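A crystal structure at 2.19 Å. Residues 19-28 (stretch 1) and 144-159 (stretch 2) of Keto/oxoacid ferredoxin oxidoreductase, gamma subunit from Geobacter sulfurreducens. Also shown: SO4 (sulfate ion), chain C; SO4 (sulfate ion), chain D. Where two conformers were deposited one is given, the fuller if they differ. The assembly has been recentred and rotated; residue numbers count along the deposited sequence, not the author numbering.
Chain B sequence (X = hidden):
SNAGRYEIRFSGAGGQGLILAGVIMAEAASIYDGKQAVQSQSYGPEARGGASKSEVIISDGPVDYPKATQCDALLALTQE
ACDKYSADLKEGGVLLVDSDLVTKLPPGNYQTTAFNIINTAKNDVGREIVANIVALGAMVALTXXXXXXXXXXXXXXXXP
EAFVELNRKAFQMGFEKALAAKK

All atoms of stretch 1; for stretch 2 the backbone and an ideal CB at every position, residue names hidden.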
# COMPACT_ATOMS: atom_id res chain seq x y z
N ILE B 19 4.13 1.86 4.25
CA ILE B 19 3.29 1.60 3.08
C ILE B 19 2.11 2.54 3.14
O ILE B 19 1.77 3.20 2.16
CB ILE B 19 2.78 0.15 3.06
CG1 ILE B 19 3.95 -0.83 2.86
CG2 ILE B 19 1.69 -0.05 1.97
CD1 ILE B 19 3.52 -2.28 2.87
N LEU B 20 1.49 2.60 4.32
CA LEU B 20 0.34 3.46 4.52
C LEU B 20 0.72 4.90 4.20
O LEU B 20 -0.00 5.59 3.48
CB LEU B 20 -0.23 3.33 5.95
CG LEU B 20 -1.39 4.30 6.23
CD1 LEU B 20 -2.42 4.19 5.12
CD2 LEU B 20 -2.02 4.11 7.61
N ALA B 21 1.87 5.34 4.70
CA ALA B 21 2.30 6.72 4.44
C ALA B 21 2.41 6.95 2.94
O ALA B 21 1.93 7.95 2.42
CB ALA B 21 3.63 7.03 5.12
N GLY B 22 3.04 6.00 2.26
CA GLY B 22 3.15 6.05 0.82
C GLY B 22 1.78 6.12 0.17
O GLY B 22 1.54 6.94 -0.72
N VAL B 23 0.88 5.27 0.64
CA VAL B 23 -0.46 5.24 0.09
C VAL B 23 -1.21 6.57 0.30
O VAL B 23 -1.78 7.13 -0.64
CB VAL B 23 -1.28 4.08 0.64
CG1 VAL B 23 -2.75 4.32 0.37
CG2 VAL B 23 -0.79 2.76 0.02
N ILE B 24 -1.20 7.06 1.54
CA ILE B 24 -1.75 8.37 1.86
C ILE B 24 -1.20 9.50 0.97
O ILE B 24 -1.97 10.30 0.41
CB ILE B 24 -1.53 8.70 3.34
CG1 ILE B 24 -2.34 7.75 4.22
CG2 ILE B 24 -1.90 10.15 3.63
CD1 ILE B 24 -2.05 7.88 5.69
N MSE B 25 0.12 9.55 0.80
CA MSE B 25 0.73 10.54 -0.08
C MSE B 25 0.26 10.43 -1.53
O MSE B 25 0.03 11.45 -2.18
CB MSE B 25 2.27 10.45 -0.05
CG MSE B 25 2.94 11.33 0.97
SE MSE B 25 2.81 13.26 0.64
CE MSE B 25 2.68 13.21 -1.29
N ALA B 26 0.15 9.20 -2.04
CA ALA B 26 -0.30 8.98 -3.41
C ALA B 26 -1.75 9.44 -3.63
O ALA B 26 -2.07 10.05 -4.65
CB ALA B 26 -0.11 7.48 -3.82
N GLU B 27 -2.62 9.13 -2.67
CA GLU B 27 -4.04 9.52 -2.75
C GLU B 27 -4.27 11.02 -2.50
O GLU B 27 -5.21 11.61 -3.03
CB GLU B 27 -4.88 8.63 -1.82
CG GLU B 27 -4.96 7.16 -2.31
CD GLU B 27 -5.50 6.17 -1.28
OE1 GLU B 27 -5.72 6.55 -0.11
OE2 GLU B 27 -5.68 4.98 -1.64
N ALA B 28 -3.39 11.64 -1.70
CA ALA B 28 -3.46 13.09 -1.51
C ALA B 28 -3.24 13.75 -2.85
O ALA B 28 -3.99 14.63 -3.24
CB ALA B 28 -2.42 13.56 -0.51
N UNK B 144 6.11 20.48 -0.14
CA UNK B 144 5.03 21.20 -0.80
C UNK B 144 4.52 20.46 -2.03
O UNK B 144 4.01 21.09 -2.93
CB UNK B 144 5.50 22.60 -1.19
N UNK B 145 4.66 19.14 -2.07
CA UNK B 145 4.27 18.41 -3.28
C UNK B 145 2.74 18.34 -3.42
O UNK B 145 2.21 18.35 -4.54
CB UNK B 145 4.86 17.00 -3.26
N UNK B 146 2.04 18.27 -2.28
CA UNK B 146 0.57 18.28 -2.26
C UNK B 146 0.10 19.37 -1.30
O UNK B 146 0.84 19.74 -0.39
CB UNK B 146 0.01 16.92 -1.85
N UNK B 147 -1.12 19.87 -1.50
CA UNK B 147 -1.68 20.86 -0.57
C UNK B 147 -1.85 20.21 0.79
O UNK B 147 -2.02 18.99 0.89
CB UNK B 147 -3.01 21.41 -1.08
N UNK B 148 -1.80 21.02 1.83
CA UNK B 148 -2.05 20.54 3.18
C UNK B 148 -3.45 19.93 3.25
O UNK B 148 -3.66 18.91 3.91
CB UNK B 148 -1.90 21.67 4.20
N UNK B 149 -4.41 20.55 2.56
CA UNK B 149 -5.77 20.04 2.53
C UNK B 149 -5.86 18.63 1.92
O UNK B 149 -6.52 17.75 2.48
CB UNK B 149 -6.66 21.00 1.74
N UNK B 150 -5.19 18.43 0.78
CA UNK B 150 -5.16 17.13 0.09
C UNK B 150 -4.65 16.05 1.02
O UNK B 150 -5.23 14.97 1.14
CB UNK B 150 -4.29 17.20 -1.16
N UNK B 151 -3.53 16.34 1.67
CA UNK B 151 -2.89 15.38 2.55
C UNK B 151 -3.74 15.09 3.77
O UNK B 151 -3.84 13.93 4.22
CB UNK B 151 -1.51 15.89 2.98
N UNK B 152 -4.34 16.14 4.33
CA UNK B 152 -5.19 15.97 5.50
C UNK B 152 -6.38 15.05 5.17
O UNK B 152 -6.71 14.16 5.95
CB UNK B 152 -5.68 17.33 6.00
N UNK B 153 -7.04 15.31 4.04
CA UNK B 153 -8.17 14.50 3.60
C UNK B 153 -7.74 13.06 3.39
O UNK B 153 -8.39 12.14 3.89
CB UNK B 153 -8.77 15.07 2.31
N UNK B 154 -6.63 12.87 2.68
CA UNK B 154 -6.03 11.54 2.51
C UNK B 154 -5.69 10.84 3.82
O UNK B 154 -5.96 9.65 3.96
CB UNK B 154 -4.76 11.66 1.67
N UNK B 155 -5.08 11.55 4.77
CA UNK B 155 -4.77 10.96 6.07
C UNK B 155 -6.05 10.48 6.74
O UNK B 155 -6.16 9.33 7.14
CB UNK B 155 -4.04 11.97 6.96
N UNK B 156 -7.02 11.37 6.84
CA UNK B 156 -8.19 11.10 7.66
C UNK B 156 -9.12 10.04 7.06
O UNK B 156 -9.88 9.42 7.77
CB UNK B 156 -8.97 12.40 7.88
N UNK B 157 -9.03 9.83 5.76
CA UNK B 157 -9.86 8.83 5.10
C UNK B 157 -9.30 7.41 5.31
O UNK B 157 -10.01 6.42 5.08
CB UNK B 157 -9.97 9.14 3.61
N UNK B 158 -8.05 7.32 5.75
CA UNK B 158 -7.40 6.03 6.00
C UNK B 158 -7.24 5.73 7.49
O UNK B 158 -6.36 4.99 7.90
CB UNK B 158 -6.03 6.00 5.32
N UNK B 159 -8.12 6.28 8.30
CA UNK B 159 -7.98 6.21 9.74
C UNK B 159 -9.36 5.89 10.31
O UNK B 159 -10.36 6.26 9.72
CB UNK B 159 -7.42 7.51 10.32
S SO4 C . -8.41 -0.09 -0.33
O1 SO4 C . -7.44 -0.33 0.73
O2 SO4 C . -9.57 -0.94 -0.11
O3 SO4 C . -8.82 1.32 -0.27
O4 SO4 C . -7.86 -0.35 -1.66
S SO4 D . 4.60 -1.49 6.93
O1 SO4 D . 4.30 -1.34 8.35
O2 SO4 D . 3.34 -1.78 6.23
O3 SO4 D . 5.18 -0.28 6.37
O4 SO4 D . 5.55 -2.58 6.72

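Position 144 has positive phi (58°) just after a helix, and its ideal CB has nothing of stretch 1 within 5.5 Å. Such a phi favours glycine, with asparagine a common alternative; the residue is Gly-144.

At 145 and 146 the CA-to-CB bonds point toward stretch 1, the ideal CB of 145 lying 4.8 Å and that of 146 4.6 Å from CE of selenomethionine Met-25. Small or medium apolar side chains would suit both, and the extended backbone of 146 (-128/156) is congenial to beta-branching. They are Val-145, whose CG1 lies 3.5 Å from Met-25 CE, and Val-146, whose CG1 lies 3.8 Å from the same CE and whose CG2 lies 4.2 Å from Ala-28 CB.

Position 147 immediately precedes a helix and has psi 153°; serine, threonine, aspartate or asparagine could cap it. Ser-147 does so, its OG accepting from N of residue 150 at 3.0 Å. Positions 148 and 149 meet nothing of stretch 1, so polar residues are acceptable: Lys-148 and Glu-149.

The ideal CB of 150 sits 3.3 Å from Ala-28 O, leaving little room; alanine or glycine fits most simply. Ala-150 packs its CB 4.1 Å from Ala-28 CB. At 151 the bond runs sideways, allowing more choice, small apolar residues included; Ala-151 has its CA 3.6 Å from Ala-28 CB.

Position 152 points away and 153 sideways, neither near stretch 1. Long polar side chains suit them: Glu-152, and Lys-153, whose NZ forms a salt bridge with Glu-149 OE2 at 3.6 Å.

Position 154 is confined, its ideal CB 3.3 Å from Ile-24 O and 3.6 Å from Ala-28 N. A small residue is strongly indicated, and Ala-154 places its CB 3.7 Å from Ala-28 CB and 3.8 Å from Ile-24 CG2.

Although 155 points away, the ideal CB of 155 is 4.4 Å from Ile-24 CG2, so a branched apolar side chain can reach back. Val-155 does, with CG2 3.8 Å from Ile-24 CG2. Positions 156 and 157 have no such neighbour and tolerate many types; they hold Leu-156 and Ser-157, whose OG donates to Lys-153 O at 2.7 Å.

At 158 CA-to-CB points toward Leu-20, Ile-24 and the Glu-27 carboxylate, with a sulfate beyond. A long basic chain with an apolar stem suits this. Arg-158 donates from NE to Glu-27 OE1 (2.9 Å) and from NH2 to Glu-27 OE2 (2.7 Å), a bidentate salt bridge, while its NH1 reaches sulfate O1 (chain C) at 3.0 Å. At 159 the bond runs sideways, clear of stretch 1; many types would do, and the extended backbone suits beta-branched Val-159.

Stretch 2 (144-159) GVVSKEAAEKAVLSRV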
# COMPACT_ATOMS: atom_id res chain seq x y z
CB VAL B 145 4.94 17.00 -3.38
CG1 VAL B 145 4.38 16.02 -2.35
CG2 VAL B 145 4.78 16.44 -4.77
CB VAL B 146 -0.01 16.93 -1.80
CG1 VAL B 146 0.33 15.83 -2.82
CG2 VAL B 146 0.50 16.53 -0.40
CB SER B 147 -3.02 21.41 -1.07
OG SER B 147 -3.99 20.37 -1.19
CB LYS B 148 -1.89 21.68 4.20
CG LYS B 148 -2.13 21.25 5.67
CD LYS B 148 -2.26 22.47 6.62
CE LYS B 148 -2.22 22.05 8.09
NZ LYS B 148 -2.71 23.14 9.03
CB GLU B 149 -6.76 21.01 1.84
CG GLU B 149 -8.17 20.43 1.67
CD GLU B 149 -9.18 21.34 0.94
OE1 GLU B 149 -8.81 22.43 0.44
OE2 GLU B 149 -10.36 20.95 0.85
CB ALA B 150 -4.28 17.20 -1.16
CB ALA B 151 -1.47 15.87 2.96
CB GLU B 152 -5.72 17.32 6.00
CG GLU B 152 -6.42 17.19 7.35
CD GLU B 152 -7.16 18.43 7.82
OE1 GLU B 152 -7.34 19.39 7.03
OE2 GLU B 152 -7.58 18.43 8.99
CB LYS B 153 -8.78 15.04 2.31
CG LYS B 153 -9.62 16.30 2.48
CD LYS B 153 -10.43 16.57 1.23
CE LYS B 153 -11.31 17.79 1.38
NZ LYS B 153 -12.21 17.96 0.21
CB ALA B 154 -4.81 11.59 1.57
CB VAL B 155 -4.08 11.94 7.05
CG1 VAL B 155 -4.03 11.32 8.45
CG2 VAL B 155 -2.67 12.31 6.61
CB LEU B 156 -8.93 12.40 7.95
CG LEU B 156 -8.07 13.44 8.67
CD1 LEU B 156 -8.76 14.79 8.74
CD2 LEU B 156 -7.70 12.94 10.06
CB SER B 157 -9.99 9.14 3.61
OG SER B 157 -10.46 10.46 3.43
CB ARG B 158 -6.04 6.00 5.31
CG ARG B 158 -6.12 6.03 3.80
CD ARG B 158 -5.95 4.64 3.27
NE ARG B 158 -6.21 4.50 1.85
CZ ARG B 158 -6.63 3.36 1.31
NH1 ARG B 158 -6.83 2.31 2.10
NH2 ARG B 158 -6.85 3.26 0.01
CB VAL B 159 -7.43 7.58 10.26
CG1 VAL B 159 -8.05 7.99 11.59
CG2 VAL B 159 -5.89 7.60 10.28
O HOH W 1 -6.78 8.42 1.58
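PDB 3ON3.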